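Local coordinates for amino acid adenylation domain-containing protein (PDB 6ULY) that probably selects an alpha-keto acid and activates it as an acyl adenylate, serving as an adenylation domain of a nonribosomal depsipeptide synthetase, at residues Glu371-Glu374 against Thr375-Ser379; Ile394-His397 against Gln398-Leu402. One frame throughout, in Å; residues are numbered along the deposited sequence.

Interaction 1. Residues Glu371-Glu374 against Thr375-Ser379; sequences EARE and TGTVS
The two branches of T377 serve R373 twice: OG1 takes its backbone N-H, and CG2 lies over its guanidinium. This is a worked example of a side-chain oxygen at the first residue of a strand accepting a backbone N-H from the loop before it. R373 N donates to T377 OG1 over 3.0 Å in a nearly straight bond, with 168° at the hydrogen. The methyl branch, T377 CG2, is displaced toward the rim of the guanidinium face it covers and comes within 3.3 Å of R373 NH2. The two side chains cross at about a right angle. A bend in the arginine chain (chi3 -34°) carries its flat end back toward T375 and G376, where R373 NH1 comes 2.9 Å from T375 O and 3.5 Å from G376 CA. All this sits on the surface, where the chain reverses to enter strand 377-381, which pairs antiparallel with strand 355-359 in a two-stranded sheet. G376 makes the corner with phi 86°, a positive value that glycine adopts readily. Farther out, E359 forms a salt bridge with R373 NH2 and so ties the guanidinium to the partner strand. A372 CB lies 4.3 Å from S379 OG, a hydroxyl hydrogen-bonded to T357 OG1 on strand 355-359.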
# COMPACT_ATOMS: atom_id res chain seq x y z
N GLU A 371 -13.16 36.30 -2.76
CA GLU A 371 -13.77 36.28 -4.08
C GLU A 371 -12.77 35.67 -5.06
O GLU A 371 -11.59 36.03 -5.05
CB GLU A 371 -14.17 37.69 -4.52
CG GLU A 371 -15.34 38.26 -3.73
CD GLU A 371 -16.64 38.24 -4.51
OE1 GLU A 371 -16.82 39.10 -5.40
OE2 GLU A 371 -17.49 37.36 -4.23
N ALA A 372 -13.25 34.74 -5.88
CA ALA A 372 -12.35 33.99 -6.75
C ALA A 372 -11.52 34.93 -7.61
O ALA A 372 -12.02 35.94 -8.13
CB ALA A 372 -13.15 33.03 -7.64
N ARG A 373 -10.24 34.60 -7.76
CA ARG A 373 -9.29 35.39 -8.53
C ARG A 373 -8.48 34.46 -9.42
O ARG A 373 -8.51 33.24 -9.27
CB ARG A 373 -8.37 36.21 -7.62
CG ARG A 373 -9.09 37.13 -6.65
CD ARG A 373 -8.11 38.01 -5.89
NE ARG A 373 -6.85 37.31 -5.63
CZ ARG A 373 -6.53 36.71 -4.49
NH1 ARG A 373 -5.36 36.09 -4.39
NH2 ARG A 373 -7.35 36.73 -3.45
N GLU A 374 -7.73 35.07 -10.34
CA GLU A 374 -6.93 34.27 -11.27
C GLU A 374 -5.93 33.39 -10.53
O GLU A 374 -5.70 32.24 -10.91
CB GLU A 374 -6.21 35.19 -12.26
CG GLU A 374 -7.09 36.27 -12.86
CD GLU A 374 -6.41 37.04 -13.98
OE1 GLU A 374 -6.60 36.67 -15.16
OE2 GLU A 374 -5.67 37.99 -13.68
N THR A 375 -5.33 33.92 -9.47
CA THR A 375 -4.37 33.18 -8.66
C THR A 375 -4.59 33.52 -7.19
O THR A 375 -5.15 34.57 -6.85
CB THR A 375 -2.92 33.49 -9.05
OG1 THR A 375 -2.65 34.88 -8.86
CG2 THR A 375 -2.66 33.11 -10.51
N GLY A 376 -4.13 32.63 -6.32
CA GLY A 376 -4.19 32.85 -4.89
C GLY A 376 -5.48 32.45 -4.22
O GLY A 376 -5.59 32.60 -2.99
N THR A 377 -6.46 31.94 -4.96
CA THR A 377 -7.72 31.48 -4.39
C THR A 377 -8.01 30.08 -4.88
O THR A 377 -7.63 29.69 -5.99
CB THR A 377 -8.89 32.41 -4.75
OG1 THR A 377 -9.08 32.40 -6.17
CG2 THR A 377 -8.63 33.83 -4.28
N VAL A 378 -8.71 29.31 -4.04
CA VAL A 378 -9.16 27.96 -4.37
C VAL A 378 -10.66 27.90 -4.16
O VAL A 378 -11.19 28.48 -3.21
CB VAL A 378 -8.45 26.89 -3.51
CG1 VAL A 378 -6.96 26.86 -3.82
CG2 VAL A 378 -8.69 27.15 -2.03
N SER A 379 -11.34 27.20 -5.06
CA SER A 379 -12.79 27.02 -5.00
C SER A 379 -13.11 25.55 -4.80
O SER A 379 -12.64 24.70 -5.57
CB SER A 379 -13.46 27.55 -6.27
OG SER A 379 -13.39 28.96 -6.34

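Interaction 2. Residues Ile394-His397 against Gln398-Leu402; sequences IVNH and QHELL. With SO4 (sulfate ion), chain K.
I394 and L402 join by a backbone bond, L402 N donating to I394 O at 3.0 Å, and N396 N donates to E400 O. These two bonds flank V395 and L401, a non-hydrogen-bonded antiparallel pair with CA atoms 4.5 Å apart. H399 N to N396 O closes a type I turn, and V395 CA adds a CH...O contact to E400 O. Side-chain polar bonds centre on N396, whose CG lies between its own N and carbonyl carbon (chi1 64°), turning the amide over the loop. N396 OD1 accepts E400 N at 3.0 Å from above the carbonyl plane and Q398 N more weakly. Its ND2 makes a long, weak but straight bond to E400 OE1 (3.4 Å, 177°), the amide and carboxylate planes 42° apart. Apolar contact comes from L402 CD1, 4.0 Å from N396 CB and 4.2 Å from I394 CG2. H399 NE2 donates to O3 (3.2 Å) and O1 of a sulfate, probably from the crystallisation liquor, also hydrogen-bonded to R409 NE of this chain and K112 NZ of the second subunit. The whole is a hairpin-like reversal with a type I turn at its corner, ending strand 391-395, which lies between strands 3-5 and 408-413 of an antiparallel sheet.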
# COMPACT_ATOMS: atom_id res chain seq x y z
N ILE A 394 -14.27 16.33 11.71
CA ILE A 394 -12.97 16.65 11.15
C ILE A 394 -11.98 16.75 12.31
O ILE A 394 -12.23 17.48 13.27
CB ILE A 394 -13.01 17.98 10.36
CG1 ILE A 394 -14.21 18.01 9.40
CG2 ILE A 394 -11.70 18.19 9.62
CD1 ILE A 394 -14.14 17.01 8.26
N VAL A 395 -10.88 16.00 12.22
CA VAL A 395 -9.89 15.93 13.29
C VAL A 395 -8.51 16.23 12.73
O VAL A 395 -8.26 16.15 11.52
CB VAL A 395 -9.89 14.56 14.00
CG1 VAL A 395 -11.24 14.30 14.65
CG2 VAL A 395 -9.55 13.45 13.01
N ASN A 396 -7.58 16.56 13.63
CA ASN A 396 -6.24 16.95 13.25
C ASN A 396 -5.28 15.76 13.36
O ASN A 396 -5.70 14.61 13.54
CB ASN A 396 -5.76 18.14 14.10
CG ASN A 396 -5.63 17.80 15.58
OD1 ASN A 396 -5.61 16.63 15.97
ND2 ASN A 396 -5.55 18.84 16.40
N HIS A 397 -3.98 16.05 13.25
CA HIS A 397 -2.96 15.00 13.26
C HIS A 397 -3.13 14.05 14.44
O HIS A 397 -2.93 12.84 14.31
CB HIS A 397 -1.57 15.64 13.27
CG HIS A 397 -0.50 14.82 12.62
ND1 HIS A 397 0.83 14.92 12.97
CD2 HIS A 397 -0.57 13.89 11.63
CE1 HIS A 397 1.54 14.08 12.23
NE2 HIS A 397 0.71 13.45 11.41
N GLN A 398 -3.49 14.59 15.61
CA GLN A 398 -3.64 13.79 16.82
C GLN A 398 -5.07 13.33 17.04
O GLN A 398 -5.42 12.94 18.17
CB GLN A 398 -3.16 14.58 18.04
CG GLN A 398 -1.67 14.84 18.06
CD GLN A 398 -1.20 15.35 19.41
OE1 GLN A 398 -1.97 15.40 20.37
NE2 GLN A 398 0.07 15.75 19.48
N HIS A 399 -5.91 13.37 16.01
CA HIS A 399 -7.29 12.90 16.10
C HIS A 399 -8.09 13.71 17.12
O HIS A 399 -9.05 13.21 17.71
CB HIS A 399 -7.35 11.41 16.43
CG HIS A 399 -6.83 10.53 15.33
ND1 HIS A 399 -6.78 9.16 15.43
CD2 HIS A 399 -6.34 10.84 14.11
CE1 HIS A 399 -6.28 8.65 14.31
NE2 HIS A 399 -6.01 9.65 13.49
N GLU A 400 -7.71 14.97 17.31
CA GLU A 400 -8.48 15.89 18.14
C GLU A 400 -9.49 16.64 17.28
O GLU A 400 -9.19 17.04 16.15
CB GLU A 400 -7.55 16.89 18.83
CG GLU A 400 -6.66 16.27 19.90
CD GLU A 400 -5.59 17.22 20.41
OE1 GLU A 400 -5.27 18.20 19.69
OE2 GLU A 400 -5.06 16.99 21.52
N LEU A 401 -10.68 16.83 17.82
CA LEU A 401 -11.73 17.55 17.11
C LEU A 401 -11.25 18.94 16.72
O LEU A 401 -10.62 19.64 17.51
CB LEU A 401 -12.97 17.64 18.00
CG LEU A 401 -14.25 18.22 17.38
CD1 LEU A 401 -14.72 17.38 16.18
CD2 LEU A 401 -15.33 18.30 18.45
N LEU A 402 -11.53 19.33 15.48
CA LEU A 402 -11.21 20.67 15.00
C LEU A 402 -12.47 21.51 14.95
O LEU A 402 -13.59 21.00 15.05
CB LEU A 402 -10.57 20.60 13.61
CG LEU A 402 -9.09 20.27 13.53
CD1 LEU A 402 -8.73 19.86 12.11
CD2 LEU A 402 -8.23 21.44 13.97
S SO4 K . -3.86 9.13 10.43
O1 SO4 K . -4.25 8.01 11.26
O2 SO4 K . -2.50 9.51 10.71
O3 SO4 K . -4.72 10.27 10.66
O4 SO4 K . -3.97 8.75 9.05

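How the interactions relate
Both interactions are local chain reversals, but of different make-up. Interaction 1 lies wholly at the surface and leads into strand 377-381 of a two-stranded sheet; interaction 2 is partly buried, with I394 and V395 inside, and leads out of strand 391-395 of a five-stranded one. They thus belong to different sheets, and their nearest atoms are about 15 Å apart. In interaction 1 the contact is carried by a threonine hydroxyl and methyl against an arginine, which is salt-bridged to E359 on the partner strand. The second relies on backbone bonds and an asparagine amide, and it meets the other subunit, whereas interaction 1 touches no other chain of the assembly.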